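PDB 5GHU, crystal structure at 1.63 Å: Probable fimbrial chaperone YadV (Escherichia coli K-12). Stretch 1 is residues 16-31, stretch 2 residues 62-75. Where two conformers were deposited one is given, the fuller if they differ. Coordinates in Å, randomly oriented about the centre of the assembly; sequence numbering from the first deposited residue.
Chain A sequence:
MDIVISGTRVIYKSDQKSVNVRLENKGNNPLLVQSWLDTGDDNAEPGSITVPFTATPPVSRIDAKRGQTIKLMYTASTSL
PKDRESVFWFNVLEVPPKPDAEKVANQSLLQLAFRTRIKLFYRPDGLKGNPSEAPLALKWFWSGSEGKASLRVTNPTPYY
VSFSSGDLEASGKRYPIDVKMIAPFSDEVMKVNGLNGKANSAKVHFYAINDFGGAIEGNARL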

# COMPACT_ATOMS: atom_id res chain seq x y z
N GLN A 16 -12.92 -14.96 1.65
CA GLN A 16 -13.93 -14.28 0.84
C GLN A 16 -13.94 -14.74 -0.61
O GLN A 16 -12.88 -14.83 -1.25
CB GLN A 16 -13.68 -12.75 0.87
CG GLN A 16 -13.93 -12.18 2.28
CD GLN A 16 -15.43 -12.44 2.69
OE1 GLN A 16 -16.35 -11.74 2.22
NE2 GLN A 16 -15.66 -13.48 3.50
N LYS A 17 -15.12 -15.01 -1.14
CA LYS A 17 -15.24 -15.46 -2.52
C LYS A 17 -14.91 -14.30 -3.45
O LYS A 17 -14.36 -14.49 -4.53
CB LYS A 17 -16.65 -16.04 -2.75
CG LYS A 17 -17.01 -16.27 -4.19
CD LYS A 17 -16.30 -17.50 -4.76
CE LYS A 17 -16.93 -17.92 -6.09
NZ LYS A 17 -18.40 -18.04 -5.94
N SER A 18 -15.21 -13.08 -3.01
CA SER A 18 -14.83 -11.88 -3.75
C SER A 18 -14.90 -10.68 -2.82
O SER A 18 -15.41 -10.78 -1.69
CB SER A 18 -15.75 -11.67 -4.96
OG SER A 18 -17.05 -11.43 -4.49
N VAL A 19 -14.36 -9.56 -3.29
CA VAL A 19 -14.38 -8.29 -2.59
C VAL A 19 -14.78 -7.19 -3.59
O VAL A 19 -14.37 -7.25 -4.76
CB VAL A 19 -12.99 -8.00 -1.99
CG1 VAL A 19 -12.87 -6.59 -1.49
CG2 VAL A 19 -12.67 -9.02 -0.93
N ASN A 20 -15.55 -6.18 -3.15
CA ASN A 20 -15.96 -5.12 -4.08
C ASN A 20 -15.15 -3.86 -3.86
O ASN A 20 -14.76 -3.52 -2.71
CB ASN A 20 -17.45 -4.80 -3.94
CG ASN A 20 -18.34 -5.92 -4.42
OD1 ASN A 20 -17.98 -6.71 -5.30
ND2 ASN A 20 -19.55 -5.98 -3.86
N VAL A 21 -14.88 -3.15 -4.94
CA VAL A 21 -14.25 -1.84 -4.84
C VAL A 21 -15.12 -0.88 -5.64
O VAL A 21 -15.51 -1.21 -6.75
CB VAL A 21 -12.83 -1.83 -5.44
CG1 VAL A 21 -12.25 -0.42 -5.43
CG2 VAL A 21 -11.94 -2.77 -4.64
N ARG A 22 -15.36 0.31 -5.11
CA ARG A 22 -16.24 1.24 -5.82
C ARG A 22 -15.47 2.36 -6.53
O ARG A 22 -14.53 2.93 -5.97
CB ARG A 22 -17.21 1.85 -4.81
CG ARG A 22 -18.17 2.85 -5.39
CD ARG A 22 -19.20 2.18 -6.31
NE ARG A 22 -20.12 3.19 -6.82
CZ ARG A 22 -21.29 2.91 -7.42
NH1 ARG A 22 -22.08 3.88 -7.87
NH2 ARG A 22 -21.63 1.63 -7.60
N LEU A 23 -15.87 2.60 -7.77
CA LEU A 23 -15.40 3.73 -8.59
C LEU A 23 -16.52 4.77 -8.73
O LEU A 23 -17.71 4.42 -8.93
CB LEU A 23 -14.99 3.26 -9.97
CG LEU A 23 -14.01 2.07 -9.95
CD1 LEU A 23 -13.69 1.71 -11.41
CD2 LEU A 23 -12.71 2.40 -9.17
N GLU A 24 -16.13 6.05 -8.76
CA GLU A 24 -17.07 7.13 -9.03
C GLU A 24 -16.45 8.08 -10.04
O GLU A 24 -15.28 8.41 -9.91
CB GLU A 24 -17.41 7.91 -7.78
CG GLU A 24 -18.12 7.08 -6.72
CD GLU A 24 -19.60 6.81 -7.10
OE1 GLU A 24 -20.18 7.61 -7.86
OE2 GLU A 24 -20.15 5.80 -6.63
N ASN A 25 -17.25 8.53 -10.99
CA ASN A 25 -16.82 9.55 -11.95
C ASN A 25 -17.25 10.92 -11.44
O ASN A 25 -18.42 11.28 -11.55
CB ASN A 25 -17.40 9.25 -13.33
CG ASN A 25 -16.92 10.23 -14.39
OD1 ASN A 25 -16.25 11.22 -14.08
ND2 ASN A 25 -17.29 9.98 -15.65
N LYS A 26 -16.31 11.66 -10.87
CA LYS A 26 -16.60 12.98 -10.31
C LYS A 26 -16.58 14.07 -11.38
O LYS A 26 -16.87 15.22 -11.08
CB LYS A 26 -15.58 13.35 -9.23
CG LYS A 26 -15.47 12.35 -8.07
CD LYS A 26 -16.76 12.27 -7.25
CE LYS A 26 -17.03 13.57 -6.50
NZ LYS A 26 -18.34 13.59 -5.77
N GLY A 27 -16.23 13.70 -12.62
CA GLY A 27 -16.05 14.66 -13.71
C GLY A 27 -17.35 15.01 -14.42
O GLY A 27 -18.41 14.55 -14.01
N ASN A 28 -17.27 15.79 -15.49
CA ASN A 28 -18.49 16.22 -16.18
C ASN A 28 -18.80 15.47 -17.47
O ASN A 28 -19.87 15.64 -18.05
CB ASN A 28 -18.42 17.71 -16.48
CG ASN A 28 -18.22 18.53 -15.23
OD1 ASN A 28 -17.21 19.21 -15.08
ND2 ASN A 28 -19.17 18.44 -14.31
N ASN A 29 -17.87 14.63 -17.90
CA ASN A 29 -18.05 13.83 -19.09
C ASN A 29 -17.95 12.35 -18.78
O ASN A 29 -17.34 11.97 -17.78
CB ASN A 29 -17.00 14.23 -20.13
CG ASN A 29 -16.94 15.73 -20.34
OD1 ASN A 29 -17.96 16.37 -20.61
ND2 ASN A 29 -15.75 16.30 -20.20
N PRO A 30 -18.53 11.51 -19.60
CA PRO A 30 -18.45 10.09 -19.36
C PRO A 30 -17.08 9.62 -19.69
O PRO A 30 -16.41 10.27 -20.44
CB PRO A 30 -19.41 9.50 -20.37
CG PRO A 30 -19.55 10.53 -21.40
CD PRO A 30 -19.38 11.83 -20.73
N LEU A 31 -16.68 8.50 -19.12
CA LEU A 31 -15.34 7.95 -19.40
C LEU A 31 -15.40 6.44 -19.62
O LEU A 31 -16.25 5.76 -19.04
CB LEU A 31 -14.39 8.25 -18.24
CG LEU A 31 -13.87 9.67 -17.97
CD1 LEU A 31 -14.93 10.68 -18.15
CD2 LEU A 31 -13.32 9.80 -16.56
N ILE A 62 -18.53 4.77 -17.46
CA ILE A 62 -19.06 5.43 -16.26
C ILE A 62 -19.45 6.85 -16.61
O ILE A 62 -18.59 7.68 -16.94
CB ILE A 62 -18.05 5.46 -15.13
CG1 ILE A 62 -17.41 4.08 -14.93
CG2 ILE A 62 -18.76 5.93 -13.85
CD1 ILE A 62 -16.36 4.00 -13.77
N ASP A 63 -20.75 7.15 -16.55
CA ASP A 63 -21.23 8.48 -16.92
C ASP A 63 -20.82 9.49 -15.87
O ASP A 63 -20.45 9.11 -14.76
CB ASP A 63 -22.74 8.49 -17.06
CG ASP A 63 -23.18 8.04 -18.41
OD1 ASP A 63 -22.38 8.20 -19.35
OD2 ASP A 63 -24.29 7.51 -18.53
N ALA A 64 -20.84 10.76 -16.25
CA ALA A 64 -20.56 11.83 -15.31
C ALA A 64 -21.42 11.67 -14.07
O ALA A 64 -22.64 11.44 -14.17
CB ALA A 64 -20.81 13.18 -15.95
N LYS A 65 -20.79 11.79 -12.90
CA LYS A 65 -21.51 11.79 -11.63
C LYS A 65 -22.20 10.46 -11.37
O LYS A 65 -23.12 10.38 -10.58
CB LYS A 65 -22.54 12.92 -11.59
CG LYS A 65 -21.99 14.26 -12.04
CD LYS A 65 -20.91 14.80 -11.11
CE LYS A 65 -20.26 16.04 -11.74
NZ LYS A 65 -19.22 16.63 -10.86
N ARG A 66 -21.76 9.42 -12.06
CA ARG A 66 -22.24 8.08 -11.75
C ARG A 66 -21.07 7.19 -11.34
O ARG A 66 -19.93 7.64 -11.30
CB ARG A 66 -22.98 7.49 -12.94
CG ARG A 66 -24.23 8.30 -13.33
CD ARG A 66 -25.16 8.15 -12.15
NE ARG A 66 -25.88 6.89 -12.29
CZ ARG A 66 -27.00 6.77 -13.00
NH1 ARG A 66 -27.51 7.84 -13.61
NH2 ARG A 66 -27.62 5.60 -13.11
N GLY A 67 -21.34 5.94 -11.00
CA GLY A 67 -20.25 5.08 -10.51
C GLY A 67 -20.41 3.64 -10.97
O GLY A 67 -21.33 3.33 -11.74
N GLN A 68 -19.52 2.77 -10.50
CA GLN A 68 -19.46 1.39 -10.92
C GLN A 68 -18.76 0.62 -9.82
O GLN A 68 -17.68 1.01 -9.38
CB GLN A 68 -18.64 1.27 -12.22
CG GLN A 68 -18.40 -0.16 -12.71
CD GLN A 68 -19.69 -0.85 -13.08
OE1 GLN A 68 -20.45 -0.34 -13.92
NE2 GLN A 68 -19.96 -1.98 -12.46
N THR A 69 -19.36 -0.47 -9.38
CA THR A 69 -18.68 -1.38 -8.47
C THR A 69 -17.90 -2.42 -9.25
O THR A 69 -18.42 -3.03 -10.18
CB THR A 69 -19.68 -2.06 -7.56
OG1 THR A 69 -20.29 -1.04 -6.78
CG2 THR A 69 -18.95 -3.01 -6.60
N ILE A 70 -16.63 -2.63 -8.84
CA ILE A 70 -15.78 -3.64 -9.48
C ILE A 70 -15.66 -4.81 -8.53
O ILE A 70 -15.32 -4.64 -7.38
CB ILE A 70 -14.38 -3.08 -9.80
CG1 ILE A 70 -14.50 -1.81 -10.65
CG2 ILE A 70 -13.48 -4.14 -10.48
CD1 ILE A 70 -15.18 -1.99 -12.05
N LYS A 71 -15.89 -6.01 -9.02
CA LYS A 71 -15.79 -7.19 -8.17
C LYS A 71 -14.41 -7.81 -8.38
O LYS A 71 -14.01 -8.13 -9.51
CB LYS A 71 -16.92 -8.18 -8.51
CG LYS A 71 -16.73 -9.58 -7.90
CD LYS A 71 -17.90 -10.49 -8.22
CE LYS A 71 -19.13 -10.10 -7.42
NZ LYS A 71 -20.26 -11.07 -7.61
N LEU A 72 -13.66 -7.98 -7.29
CA LEU A 72 -12.33 -8.58 -7.37
C LEU A 72 -12.45 -9.99 -6.85
O LEU A 72 -13.03 -10.21 -5.79
CB LEU A 72 -11.31 -7.79 -6.56
CG LEU A 72 -11.26 -6.31 -6.89
CD1 LEU A 72 -10.30 -5.63 -5.86
CD2 LEU A 72 -10.84 -6.06 -8.36
N MET A 73 -11.91 -10.94 -7.59
CA MET A 73 -12.13 -12.34 -7.24
C MET A 73 -10.85 -13.17 -7.35
O MET A 73 -10.21 -13.19 -8.39
CB MET A 73 -13.21 -12.93 -8.13
CG MET A 73 -13.57 -14.28 -7.69
SD MET A 73 -14.97 -14.98 -8.58
CE MET A 73 -16.28 -13.81 -8.32
N TYR A 74 -10.46 -13.83 -6.26
CA TYR A 74 -9.29 -14.73 -6.26
C TYR A 74 -9.62 -16.01 -7.02
O TYR A 74 -10.68 -16.59 -6.85
CB TYR A 74 -8.86 -15.04 -4.82
CG TYR A 74 -7.70 -16.02 -4.65
CD1 TYR A 74 -6.42 -15.70 -5.06
CD2 TYR A 74 -7.90 -17.25 -4.01
CE1 TYR A 74 -5.35 -16.61 -4.89
CE2 TYR A 74 -6.85 -18.16 -3.83
CZ TYR A 74 -5.57 -17.82 -4.25
OH TYR A 74 -4.53 -18.72 -4.07
N THR A 75 -8.70 -16.44 -7.86
CA THR A 75 -8.97 -17.58 -8.74
C THR A 75 -8.14 -18.78 -8.33
O THR A 75 -8.40 -19.89 -8.78
CB THR A 75 -8.67 -17.24 -10.20
OG1 THR A 75 -7.26 -17.01 -10.34
CG2 THR A 75 -9.47 -16.02 -10.65
O HOH W 1 -12.88 -16.74 -5.11

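Stretch 2 runs antiparallel to stretch 1 in a single pair, Leu31 with Ile62, and a ladder of six, Glu24 with Gly67 to Val19 with Leu72; loops separate them, and the register shifts by two residues. Ile62 N donates to Leu31 O (2.9 Å) and Leu31 N to Ile62 O (3.0 Å). Ile62 O also accepts from Asn25 ND2 at 2.9 Å, while the buried aliphatic side chain of Ile62 brings CD1 to 4.1 Å from Leu23 CB.

The chain then bends through a type II turn from Asp63 to Arg66, closed by Arg66 N to Asp63 O at 3.0 Å. The exposed Asp63 brings OD1 to 3.4 Å from Pro30 CB. Ala64 suits a crowded place, since its CB lies 3.4 Å from both Gly27 O and Asn28 O; Gly27 O is buried here without a polar partner. Lys65 takes the left-handed backbone conformation (phi 64°) typical of the third position of such a turn. Lys65 N reaches Asn25 O at 2.8 Å, though the angle of 131° is well bent, and its long side chain carries NZ back to Lys26 O at 2.7 Å. Arg66, its long charged side chain suited to an exposed position, contributes its backbone: Asn25 N donates to Arg66 O at 2.8 Å, almost straight.

Gly67 begins the strand opposite Glu24, where the CA atoms of Gly67 and Glu24 are only 4.1 Å apart. A CB here would fall 2.4 Å from Glu24 OE2 and 2.5 Å from Arg22 NH1, so the absence of a side chain leaves room for the salt bridge between Arg22 NE and Glu24 OE2 (2.6 Å). The Arg22 guanidinium lays one face over Gly67 CA and Gln68 N.

Gln68 N donates to Leu23 O and Leu23 N to Gln68 O, each at 2.9 Å, and Gln68 NE2 turns along its own strand to Thr69 O (2.9 Å). Thr69, on the same face as Arg22, offers OG1 to Arg22 NH2 at 3.1 Å near the guanidinium plane; Thr69 CG2 meets Asn20 CB at 3.5 Å.

On the face that Gln68 shares with Ile70 and Leu72, the two aliphatic side chains are buried, while Thr69 and Lys71 point to the other face. Ile70 exchanges backbone hydrogen bonds with Val21 and places CG1 3.7 Å from Leu23 CD1. Lys71, whose long chain suits its exposed position, has CG 3.7 Å from Ser18 CB. Leu72 N lies 2.7 Å from Val19 O, and Leu72 CD1 packs at 3.5 Å against Val21 CG2.

The unbranched side chain of Met73 lays CG 3.3 Å from Lys17 O. Tyr74 leads its ring end away, with OH bonded elsewhere in the structure. One water donates to both Lys17 O and Tyr74 O, each at 2.8 Å, bridging the two stretches beyond the last ladder pair, Val19 with Leu72.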